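Local coordinates for diacylglycerol kinase (Bacillus anthracis, PDB 3S40), which probably phosphorylates diacylglycerol to phosphatidic acid at the expense of ATP, as diacylglycerol kinases do, at residues Val15-Gly20 against Phe70-Thr75; Asn27-Ile31 against Ile113-Ala117; Pro182-Asp188 against Ala259-Glu265; Asp194-Met200 against Asp225-Ser231. All coordinates share one frame; numbering follows the deposited sequence.

In the fold
Contacts 1 and 2 lie in the amino-terminal diacylglycerol kinase catalytic domain, contacts 3 and 4 in the carboxy-terminal beta sandwich, on the far side of the chain's centre; contacts 1 and 3 have centres about 34 Å apart. Within each half the two contacts touch: F70 of contact 1 packs on N27 and I31 of contact 2, while I262 and I185 of contact 3 meet I226 and V228 of contact 4. Contact 4 is the most buried, mostly backbone bonding with aliphatic packing. Contact 3 pairs a greasy face with a polar one. Contact 1 joins the loop after strand 11-15 to the glycine-rich turn before helix 73-83, whereas contact 2 packs helices through two isoleucines, alanines and a lysine's carbon chain.

Contact 1 of 4, residues Val15-Gly20 against Phe70-Thr75; sequences VNPKAG and FGGDGT
The methyl group of A19 sits over one face of the F70 ring, offset toward its rim, in a CH-pi contact with CB 4.1 Å from the ring centroid. V15 approaches the same ring differently: its CG1 lies at the edge, 4.1 Å from F70 CD2, where the two residues pair side by side in parallel strands. Compact, apolar A19 and V15 suit a buried aromatic ring. G20 comes near the ring too, and its positive phi of 88° is a backbone shape that glycine adopts easily.

Where the strand 11-15 ends, N16 takes over with polar atoms. Its backbone N donates to F70 O at 3.2 Å, a nearly straight bond that belongs to the parallel V15-F70 bridge. The side chain, with CG anti to the backbone N (chi1 178°), carries its amide across to helix 73-83. There ND2 donates to T75 OG1 at 3.3 Å, a bent bond whose acceptor is tilted 31° from the amide plane. The other end of the amide works within the loop: OD1 accepts K18 N at 3.1 Å, forming an Asx turn, and N16 O receives A19 N, closing a type I turn. One asparagine thus shapes the turn and ties it to the helix start. A19 CB also lies 3.7 Å from G71 CA; a CB at G71 would run into T75 CB.

The residues G71-T75 spell GGDGT, the glycine-rich motif shared by diacylglycerol kinases and NAD kinases, with a variant in phosphofructokinases; facing the NPKAG loop after the first strand, it probably forms part of the nucleotide site.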
# COMPACT_ATOMS: atom_id res chain seq x y z
N VAL A 15 5.72 17.32 -3.18
CA VAL A 15 4.37 17.80 -3.47
C VAL A 15 3.97 17.53 -4.91
O VAL A 15 4.64 18.00 -5.84
CB VAL A 15 4.25 19.32 -3.25
CG1 VAL A 15 2.92 19.84 -3.80
CG2 VAL A 15 4.42 19.64 -1.76
N ASN A 16 2.89 16.79 -5.10
CA ASN A 16 2.23 16.69 -6.40
C ASN A 16 1.24 17.85 -6.52
O ASN A 16 0.21 17.87 -5.83
CB ASN A 16 1.50 15.34 -6.53
CG ASN A 16 0.76 15.20 -7.85
OD1 ASN A 16 0.78 16.09 -8.68
ND2 ASN A 16 0.13 14.05 -8.04
N PRO A 17 1.55 18.83 -7.39
CA PRO A 17 0.77 20.07 -7.47
C PRO A 17 -0.66 19.79 -7.90
O PRO A 17 -1.56 20.58 -7.61
CB PRO A 17 1.50 20.88 -8.55
CG PRO A 17 2.86 20.25 -8.68
CD PRO A 17 2.65 18.80 -8.37
N LYS A 18 -0.87 18.67 -8.57
CA LYS A 18 -2.21 18.27 -8.97
C LYS A 18 -3.01 17.66 -7.82
O LYS A 18 -4.24 17.55 -7.89
CB LYS A 18 -2.17 17.28 -10.13
CG LYS A 18 -2.14 17.92 -11.50
CD LYS A 18 -0.74 18.06 -12.05
CE LYS A 18 -0.77 18.71 -13.43
NZ LYS A 18 0.56 18.67 -14.11
N ALA A 19 -2.33 17.28 -6.74
CA ALA A 19 -3.01 16.50 -5.71
C ALA A 19 -4.04 17.35 -4.98
O ALA A 19 -4.00 18.58 -5.03
CB ALA A 19 -2.01 15.90 -4.72
N GLY A 20 -4.98 16.69 -4.30
CA GLY A 20 -5.88 17.38 -3.41
C GLY A 20 -7.13 17.91 -4.09
O GLY A 20 -7.09 18.35 -5.25
N PHE A 70 2.99 14.31 -0.39
CA PHE A 70 1.63 14.80 -0.56
C PHE A 70 1.12 14.39 -1.92
O PHE A 70 1.56 14.91 -2.94
CB PHE A 70 1.56 16.32 -0.44
CG PHE A 70 0.18 16.89 -0.73
CD1 PHE A 70 -0.95 16.31 -0.18
CD2 PHE A 70 0.02 18.01 -1.53
CE1 PHE A 70 -2.23 16.82 -0.43
CE2 PHE A 70 -1.26 18.54 -1.78
CZ PHE A 70 -2.38 17.94 -1.24
N GLY A 71 0.19 13.44 -1.95
CA GLY A 71 -0.36 12.98 -3.22
C GLY A 71 -1.19 11.72 -3.12
O GLY A 71 -1.31 11.12 -2.05
N GLY A 72 -1.74 11.30 -4.26
CA GLY A 72 -2.54 10.08 -4.30
C GLY A 72 -1.75 8.78 -4.30
O GLY A 72 -0.53 8.76 -4.08
N ASP A 73 -2.46 7.69 -4.56
CA ASP A 73 -1.87 6.35 -4.54
C ASP A 73 -0.76 6.19 -5.57
O ASP A 73 0.23 5.52 -5.32
CB ASP A 73 -2.97 5.29 -4.74
CG ASP A 73 -4.09 5.41 -3.70
OD1 ASP A 73 -4.92 6.34 -3.81
OD2 ASP A 73 -4.12 4.57 -2.77
N GLY A 74 -0.92 6.80 -6.74
CA GLY A 74 0.12 6.75 -7.75
C GLY A 74 1.43 7.36 -7.26
O GLY A 74 2.51 6.77 -7.40
N THR A 75 1.34 8.56 -6.68
CA THR A 75 2.53 9.24 -6.15
C THR A 75 3.17 8.47 -5.00
O THR A 75 4.39 8.35 -4.94
CB THR A 75 2.21 10.68 -5.73
OG1 THR A 75 1.55 11.36 -6.81
CG2 THR A 75 3.50 11.44 -5.39

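Contact 2 of 4, residues Asn27-Ile31 against Ile113-Ala117; sequences NLTKI and IAEAA
I31 and I113 both hold CG1 in the crowded position between backbone N and carbonyl carbon (chi1 76° and 64°), a less usual choice for a helical isoleucine, and in this way their branches mesh. The CG2 methyl of I31 comes obliquely against I113, lying 3.9 Å from its CB and 3.7 Å from I113 O. From there the extended chain of I113 runs on toward the other helix, and its CD1 ends 3.6 Å from N27 OD1, the two side chains crossing at about a right angle. Isoleucine, branched at CB, offers CG2 and the CG1-CD1 arm to different partners.

K30 serves with its carbon chain. Fully extended beyond CG, it lays CD 3.9 Å from I113 CG1 and leads its ammonium end away from the interface, which fits a long residue at an exposed margin.

Farther along, alanines allow the backbones to close in. A114 CA stands 3.8 Å from K30 O, and A117 CB meets I31 O at 3.5 Å and I31 CB at 3.8 Å. The short helical segments approach to 8.5 Å between axes and run in roughly the same direction, 35° apart.

Both helices, 24-38 and 113-120, pack on one side of the parallel sheet: I31 and I113 both rest on F70 of strand 66-71 and on I95 of strand 91-96.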
# COMPACT_ATOMS: atom_id res chain seq x y z
N ASN A 27 -4.16 24.05 -0.42
CA ASN A 27 -3.56 22.84 0.14
C ASN A 27 -2.27 23.12 0.90
O ASN A 27 -2.02 22.58 1.98
CB ASN A 27 -3.32 21.81 -0.96
CG ASN A 27 -4.62 21.33 -1.57
OD1 ASN A 27 -5.68 21.39 -0.93
ND2 ASN A 27 -4.56 20.85 -2.81
N LEU A 28 -1.44 23.98 0.34
CA LEU A 28 -0.15 24.26 0.95
C LEU A 28 -0.31 25.09 2.23
O LEU A 28 0.51 25.00 3.15
CB LEU A 28 0.75 24.94 -0.07
CG LEU A 28 1.91 24.14 -0.65
CD1 LEU A 28 1.63 22.66 -0.65
CD2 LEU A 28 2.29 24.63 -2.05
N THR A 29 -1.38 25.87 2.31
CA THR A 29 -1.69 26.61 3.53
C THR A 29 -2.05 25.62 4.63
O THR A 29 -1.81 25.86 5.81
CB THR A 29 -2.90 27.53 3.31
OG1 THR A 29 -2.54 28.54 2.35
CG2 THR A 29 -3.32 28.19 4.62
N LYS A 30 -2.63 24.51 4.24
CA LYS A 30 -3.03 23.52 5.23
C LYS A 30 -1.86 22.66 5.71
O LYS A 30 -1.77 22.33 6.89
CB LYS A 30 -4.14 22.65 4.65
CG LYS A 30 -5.44 23.40 4.47
CD LYS A 30 -6.47 22.55 3.75
CE LYS A 30 -7.77 23.31 3.53
NZ LYS A 30 -8.82 22.45 2.90
N ILE A 31 -0.95 22.31 4.81
CA ILE A 31 0.05 21.32 5.22
C ILE A 31 1.42 21.86 5.56
O ILE A 31 2.10 21.31 6.41
CB ILE A 31 0.19 20.17 4.20
CG1 ILE A 31 0.97 20.61 2.97
CG2 ILE A 31 -1.19 19.62 3.82
CD1 ILE A 31 1.00 19.56 1.86
N ILE A 113 -6.29 16.92 5.23
CA ILE A 113 -4.84 17.06 5.02
C ILE A 113 -4.18 17.92 6.08
O ILE A 113 -3.03 17.67 6.43
CB ILE A 113 -4.49 17.54 3.61
CG1 ILE A 113 -5.03 18.94 3.36
CG2 ILE A 113 -5.02 16.55 2.57
CD1 ILE A 113 -4.67 19.47 1.99
N ALA A 114 -4.90 18.90 6.61
CA ALA A 114 -4.35 19.72 7.70
C ALA A 114 -4.02 18.83 8.90
O ALA A 114 -2.96 18.96 9.51
CB ALA A 114 -5.32 20.84 8.10
N GLU A 115 -4.96 17.95 9.25
CA GLU A 115 -4.78 17.01 10.36
C GLU A 115 -3.67 15.99 10.10
O GLU A 115 -2.92 15.63 11.02
CB GLU A 115 -6.09 16.27 10.67
CG GLU A 115 -7.19 17.19 11.19
CD GLU A 115 -6.73 18.01 12.39
OE1 GLU A 115 -6.07 17.44 13.28
OE2 GLU A 115 -7.02 19.22 12.43
N ALA A 116 -3.59 15.52 8.86
CA ALA A 116 -2.52 14.62 8.44
C ALA A 116 -1.13 15.25 8.61
O ALA A 116 -0.19 14.57 9.00
CB ALA A 116 -2.74 14.20 6.98
N ALA A 117 -0.99 16.55 8.28
CA ALA A 117 0.30 17.22 8.42
C ALA A 117 0.68 17.35 9.89
O ALA A 117 1.81 17.14 10.26
CB ALA A 117 0.27 18.64 7.72

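Contact 3 of 4, residues Pro182-Asp188 against Ala259-Glu265; sequences PVKITYD and AKSIHIE
K184 to Y187 pair with E265 to I262 as neighbouring antiparallel strands in one sheet of the carboxy-terminal beta sandwich, a domain related to that of NAD kinases. K184 with E265 and T186 with H263 are hydrogen-bonded pairs, each joined by two backbone bonds; the alternate pairs, I185 with I264 and Y187 with I262, are non-hydrogen-bonded and place their side chains on the opposite face.

That face is mainly aliphatic. I185 CG2 lies 4.0 Å from I262 CG2, the two side chains running alongside and pointing the same way, and V183 CG2 meets I264 CG2 obliquely at 3.7 Å. Beta-branched residues suit both the extended backbone and the buried layer. At the strand end Y187 CB touches A259 CB at 3.6 Å.

The other face is polar. K184 and E265 lie side by side, but K184 NZ stays 4.6 Å from E265 OE2 and makes its salt bridge with E193 instead. A water, 3.1 Å from T186 OG1, donates to S261 O at 2.9 Å.

D188 closes the ladder. Its carboxylate grips two successive backbone N-H groups through syn lone pairs, OD1 taking S261 N at 2.7 Å and OD2 taking K260 N at 2.9 Å, while D188 N bonds to S261 O. Aspartate is short enough to hold the chain here, where it steps from strand 254-259 into this sheet.

Strand 190-196 flanks 181-187, strand 284-296 flanks 261-266, and I185 and I262 pack against strand 224-230 of the facing sheet.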
# COMPACT_ATOMS: atom_id res chain seq x y z
N PRO A 182 -7.92 -22.03 -13.68
CA PRO A 182 -7.24 -22.92 -12.73
C PRO A 182 -5.96 -22.29 -12.17
O PRO A 182 -5.25 -21.56 -12.87
CB PRO A 182 -6.88 -24.13 -13.59
CG PRO A 182 -6.70 -23.57 -14.95
CD PRO A 182 -7.69 -22.44 -15.08
N VAL A 183 -5.68 -22.59 -10.91
CA VAL A 183 -4.55 -22.01 -10.22
C VAL A 183 -3.96 -23.07 -9.30
O VAL A 183 -4.67 -23.96 -8.80
CB VAL A 183 -4.96 -20.77 -9.38
CG1 VAL A 183 -5.70 -21.19 -8.10
CG2 VAL A 183 -3.75 -19.92 -9.04
N LYS A 184 -2.66 -22.97 -9.11
CA LYS A 184 -1.94 -23.84 -8.21
C LYS A 184 -1.13 -22.92 -7.31
O LYS A 184 -0.38 -22.07 -7.80
CB LYS A 184 -1.01 -24.75 -9.01
CG LYS A 184 -0.61 -26.03 -8.31
CD LYS A 184 0.05 -27.00 -9.29
CE LYS A 184 -0.59 -26.94 -10.69
NZ LYS A 184 -2.06 -27.15 -10.68
N ILE A 185 -1.29 -23.05 -5.99
CA ILE A 185 -0.59 -22.17 -5.06
C ILE A 185 0.21 -22.99 -4.07
O ILE A 185 -0.34 -23.83 -3.37
CB ILE A 185 -1.56 -21.24 -4.28
CG1 ILE A 185 -2.41 -20.40 -5.25
CG2 ILE A 185 -0.78 -20.32 -3.34
CD1 ILE A 185 -3.48 -19.55 -4.58
N THR A 186 1.51 -22.73 -4.01
CA THR A 186 2.37 -23.29 -2.97
C THR A 186 2.71 -22.20 -1.97
O THR A 186 3.11 -21.09 -2.36
CB THR A 186 3.70 -23.84 -3.54
OG1 THR A 186 4.48 -22.76 -4.06
CG2 THR A 186 3.43 -24.85 -4.64
N TYR A 187 2.55 -22.49 -0.69
CA TYR A 187 2.80 -21.46 0.31
C TYR A 187 3.39 -22.08 1.55
O TYR A 187 2.72 -22.82 2.27
CB TYR A 187 1.50 -20.73 0.64
CG TYR A 187 0.41 -21.65 1.12
CD1 TYR A 187 0.17 -21.81 2.48
CD2 TYR A 187 -0.35 -22.38 0.22
CE1 TYR A 187 -0.82 -22.67 2.93
CE2 TYR A 187 -1.35 -23.24 0.66
CZ TYR A 187 -1.58 -23.38 2.02
OH TYR A 187 -2.57 -24.23 2.45
N ASP A 188 4.66 -21.77 1.80
CA ASP A 188 5.38 -22.37 2.91
C ASP A 188 5.23 -23.90 2.91
O ASP A 188 4.84 -24.51 3.92
CB ASP A 188 4.93 -21.77 4.25
CG ASP A 188 4.95 -20.24 4.24
OD1 ASP A 188 5.71 -19.64 3.46
OD2 ASP A 188 4.21 -19.64 5.04
N ALA A 259 0.70 -16.63 4.70
CA ALA A 259 1.96 -17.31 4.44
C ALA A 259 3.10 -16.32 4.19
O ALA A 259 2.86 -15.17 3.84
CB ALA A 259 1.82 -18.27 3.27
N LYS A 260 4.34 -16.77 4.39
CA LYS A 260 5.49 -15.89 4.17
C LYS A 260 6.11 -16.06 2.79
O LYS A 260 6.69 -15.12 2.25
CB LYS A 260 6.57 -16.09 5.23
CG LYS A 260 6.19 -15.57 6.61
CD LYS A 260 7.41 -15.50 7.50
CE LYS A 260 7.07 -14.89 8.86
NZ LYS A 260 8.29 -14.43 9.57
N SER A 261 6.01 -17.27 2.23
CA SER A 261 6.64 -17.56 0.95
C SER A 261 5.65 -18.25 0.03
O SER A 261 5.15 -19.35 0.33
CB SER A 261 7.89 -18.43 1.13
OG SER A 261 8.58 -18.57 -0.10
N ILE A 262 5.36 -17.60 -1.08
CA ILE A 262 4.22 -17.98 -1.89
C ILE A 262 4.58 -18.12 -3.35
O ILE A 262 5.26 -17.26 -3.93
CB ILE A 262 3.09 -16.95 -1.74
CG1 ILE A 262 2.78 -16.74 -0.25
CG2 ILE A 262 1.84 -17.38 -2.52
CD1 ILE A 262 1.74 -15.68 0.04
N HIS A 263 4.14 -19.21 -3.95
CA HIS A 263 4.29 -19.38 -5.38
C HIS A 263 2.94 -19.65 -6.02
O HIS A 263 2.20 -20.55 -5.58
CB HIS A 263 5.27 -20.51 -5.73
CG HIS A 263 5.64 -20.55 -7.17
ND1 HIS A 263 4.97 -21.34 -8.09
CD2 HIS A 263 6.58 -19.88 -7.87
CE1 HIS A 263 5.50 -21.16 -9.29
NE2 HIS A 263 6.47 -20.27 -9.19
N ILE A 264 2.64 -18.87 -7.05
CA ILE A 264 1.36 -18.96 -7.75
C ILE A 264 1.57 -19.31 -9.21
O ILE A 264 2.26 -18.60 -9.95
CB ILE A 264 0.56 -17.64 -7.68
CG1 ILE A 264 0.52 -17.10 -6.26
CG2 ILE A 264 -0.84 -17.85 -8.22
CD1 ILE A 264 1.33 -15.83 -6.09
N GLU A 265 0.95 -20.41 -9.62
CA GLU A 265 1.09 -20.91 -10.98
C GLU A 265 -0.29 -21.07 -11.60
O GLU A 265 -1.24 -21.49 -10.93
CB GLU A 265 1.84 -22.24 -10.96
CG GLU A 265 1.77 -23.03 -12.26
CD GLU A 265 2.28 -24.45 -12.11
OE1 GLU A 265 3.26 -24.65 -11.35
OE2 GLU A 265 1.71 -25.37 -12.73
O HOH W 1 5.88 -21.37 -1.63

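Contact 4 of 4, residues Asp194-Met200 against Asp225-Ser231; sequences DEAVLVM and DIFVVKS
Backbone bonds carry most of this contact, and V229 is central to them: its carbonyl O accepts V197 N at 2.8 Å and, more weakly, L198 N at 3.4 Å. Beyond this double acceptor the ladder is regular. V229 N donates back to L198 O, and M200, present as selenomethionine, forms a hydrogen-bonded pair with F227, in which M200 N lies 2.7 Å from F227 O. Before it, S231 N reaches E195 O at 3.2 Å, coming from above the carbonyl plane (36° out of it).

With V197 and L198 both facing V229, the arrangement is a classic beta bulge, and it falls where the chain turns a corner. The segment 194-196 runs at 87° to 225-230, while 198-200 lies antiparallel to it at 176°. In the sandwich, one continuous chain so passes from the sheet holding strand 190-196 to that holding strand 198-202.

The apolar contacts follow the turn. A196 CB presses closely on V228 CG1 at 3.5 Å, a place for a small methyl. V229 is shared by its two bulge partners: its CG1 meets V197 CG1 at 3.9 Å and its CG2 meets L198 CD2 obliquely at 4.1 Å. L198, F227 and V229 also pack on F237 of helix 234-240, so bulky hydrophobic residues fit that face.

Polar and charged groups find partners outside the pair. D194 OD2 lies 3.7 Å from K230 CD, against the lysine's carbon chain; that extended chain carries NZ onward to a hydrogen bond with N252 O. E195 bonds to T180 through its carboxylate, and D225, though buried, has a hydrogen bond with H256 and a salt bridge to K258.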
# COMPACT_ATOMS: atom_id res chain seq x y z
N ASP A 194 -7.12 -25.35 -7.49
CA ASP A 194 -8.55 -25.20 -7.70
C ASP A 194 -8.90 -24.28 -8.87
O ASP A 194 -8.02 -23.78 -9.57
CB ASP A 194 -9.23 -24.69 -6.43
CG ASP A 194 -10.50 -25.47 -6.10
OD1 ASP A 194 -10.45 -26.72 -6.09
OD2 ASP A 194 -11.54 -24.82 -5.85
N GLU A 195 -10.20 -24.09 -9.06
CA GLU A 195 -10.72 -23.21 -10.08
C GLU A 195 -11.14 -21.92 -9.39
O GLU A 195 -12.03 -21.92 -8.54
CB GLU A 195 -11.94 -23.85 -10.74
CG GLU A 195 -12.36 -23.25 -12.08
CD GLU A 195 -11.49 -23.70 -13.23
OE1 GLU A 195 -10.44 -24.34 -12.97
OE2 GLU A 195 -11.84 -23.43 -14.39
N ALA A 196 -10.48 -20.82 -9.77
CA ALA A 196 -10.71 -19.53 -9.12
C ALA A 196 -11.15 -18.48 -10.11
O ALA A 196 -10.74 -18.50 -11.27
CB ALA A 196 -9.44 -19.06 -8.41
N VAL A 197 -11.96 -17.54 -9.65
CA VAL A 197 -12.31 -16.38 -10.45
C VAL A 197 -11.37 -15.21 -10.10
O VAL A 197 -11.10 -14.34 -10.94
CB VAL A 197 -13.79 -15.97 -10.26
CG1 VAL A 197 -14.24 -16.18 -8.81
CG2 VAL A 197 -14.00 -14.53 -10.69
N LEU A 198 -10.86 -15.22 -8.87
CA LEU A 198 -9.99 -14.14 -8.40
C LEU A 198 -8.93 -14.64 -7.42
O LEU A 198 -9.22 -15.43 -6.52
CB LEU A 198 -10.84 -13.05 -7.74
CG LEU A 198 -10.08 -11.94 -7.00
CD1 LEU A 198 -9.55 -10.90 -7.98
CD2 LEU A 198 -10.98 -11.28 -5.98
N VAL A 199 -7.69 -14.20 -7.60
CA VAL A 199 -6.63 -14.54 -6.65
C VAL A 199 -5.94 -13.28 -6.17
O VAL A 199 -5.52 -12.45 -6.97
CB VAL A 199 -5.59 -15.46 -7.27
CG1 VAL A 199 -4.51 -15.79 -6.24
CG2 VAL A 199 -6.25 -16.74 -7.80
N MSE A 200 -5.82 -13.15 -4.86
CA MSE A 200 -5.13 -12.00 -4.33
C MSE A 200 -4.23 -12.24 -3.14
O MSE A 200 -4.48 -13.12 -2.31
CB MSE A 200 -6.10 -10.89 -4.03
CG MSE A 200 -6.32 -10.09 -5.27
SE MSE A 200 -7.51 -8.72 -4.88
CE MSE A 200 -6.62 -8.00 -3.26
N ASP A 225 -1.37 -12.25 3.04
CA ASP A 225 -2.67 -12.91 3.02
C ASP A 225 -3.05 -13.35 1.61
O ASP A 225 -3.25 -12.53 0.71
CB ASP A 225 -3.76 -12.01 3.59
CG ASP A 225 -3.69 -11.92 5.10
OD1 ASP A 225 -4.63 -12.42 5.78
OD2 ASP A 225 -2.69 -11.38 5.61
N ILE A 226 -3.13 -14.66 1.42
CA ILE A 226 -3.62 -15.22 0.18
C ILE A 226 -5.13 -15.30 0.27
O ILE A 226 -5.68 -15.77 1.26
CB ILE A 226 -3.09 -16.64 -0.04
CG1 ILE A 226 -1.55 -16.65 -0.05
CG2 ILE A 226 -3.66 -17.23 -1.32
CD1 ILE A 226 -0.95 -18.04 -0.20
N PHE A 227 -5.80 -14.84 -0.77
CA PHE A 227 -7.25 -14.82 -0.78
C PHE A 227 -7.72 -15.24 -2.17
O PHE A 227 -7.41 -14.59 -3.19
CB PHE A 227 -7.75 -13.41 -0.44
CG PHE A 227 -9.25 -13.32 -0.24
CD1 PHE A 227 -9.82 -13.62 0.98
CD2 PHE A 227 -10.08 -12.94 -1.29
CE1 PHE A 227 -11.19 -13.53 1.17
CE2 PHE A 227 -11.45 -12.85 -1.11
CZ PHE A 227 -12.00 -13.14 0.12
N VAL A 228 -8.45 -16.34 -2.21
CA VAL A 228 -8.94 -16.89 -3.47
C VAL A 228 -10.45 -16.95 -3.50
O VAL A 228 -11.07 -17.51 -2.59
CB VAL A 228 -8.39 -18.29 -3.70
CG1 VAL A 228 -8.93 -18.86 -5.00
CG2 VAL A 228 -6.87 -18.28 -3.69
N VAL A 229 -11.08 -16.38 -4.52
CA VAL A 229 -12.51 -16.60 -4.64
C VAL A 229 -12.76 -17.67 -5.69
O VAL A 229 -12.39 -17.51 -6.85
CB VAL A 229 -13.27 -15.34 -4.99
CG1 VAL A 229 -14.78 -15.63 -4.99
CG2 VAL A 229 -12.93 -14.23 -4.00
N LYS A 230 -13.37 -18.77 -5.27
CA LYS A 230 -13.59 -19.90 -6.15
C LYS A 230 -14.70 -19.59 -7.14
O LYS A 230 -15.47 -18.66 -6.95
CB LYS A 230 -13.92 -21.15 -5.33
CG LYS A 230 -12.94 -21.40 -4.20
CD LYS A 230 -13.30 -22.63 -3.38
CE LYS A 230 -12.37 -22.76 -2.17
NZ LYS A 230 -12.66 -23.96 -1.34
N SER A 231 -14.76 -20.37 -8.21
CA SER A 231 -15.78 -20.20 -9.24
C SER A 231 -17.19 -20.11 -8.65
O SER A 231 -18.09 -19.55 -9.27
CB SER A 231 -15.69 -21.35 -10.25
OG SER A 231 -15.58 -22.60 -9.59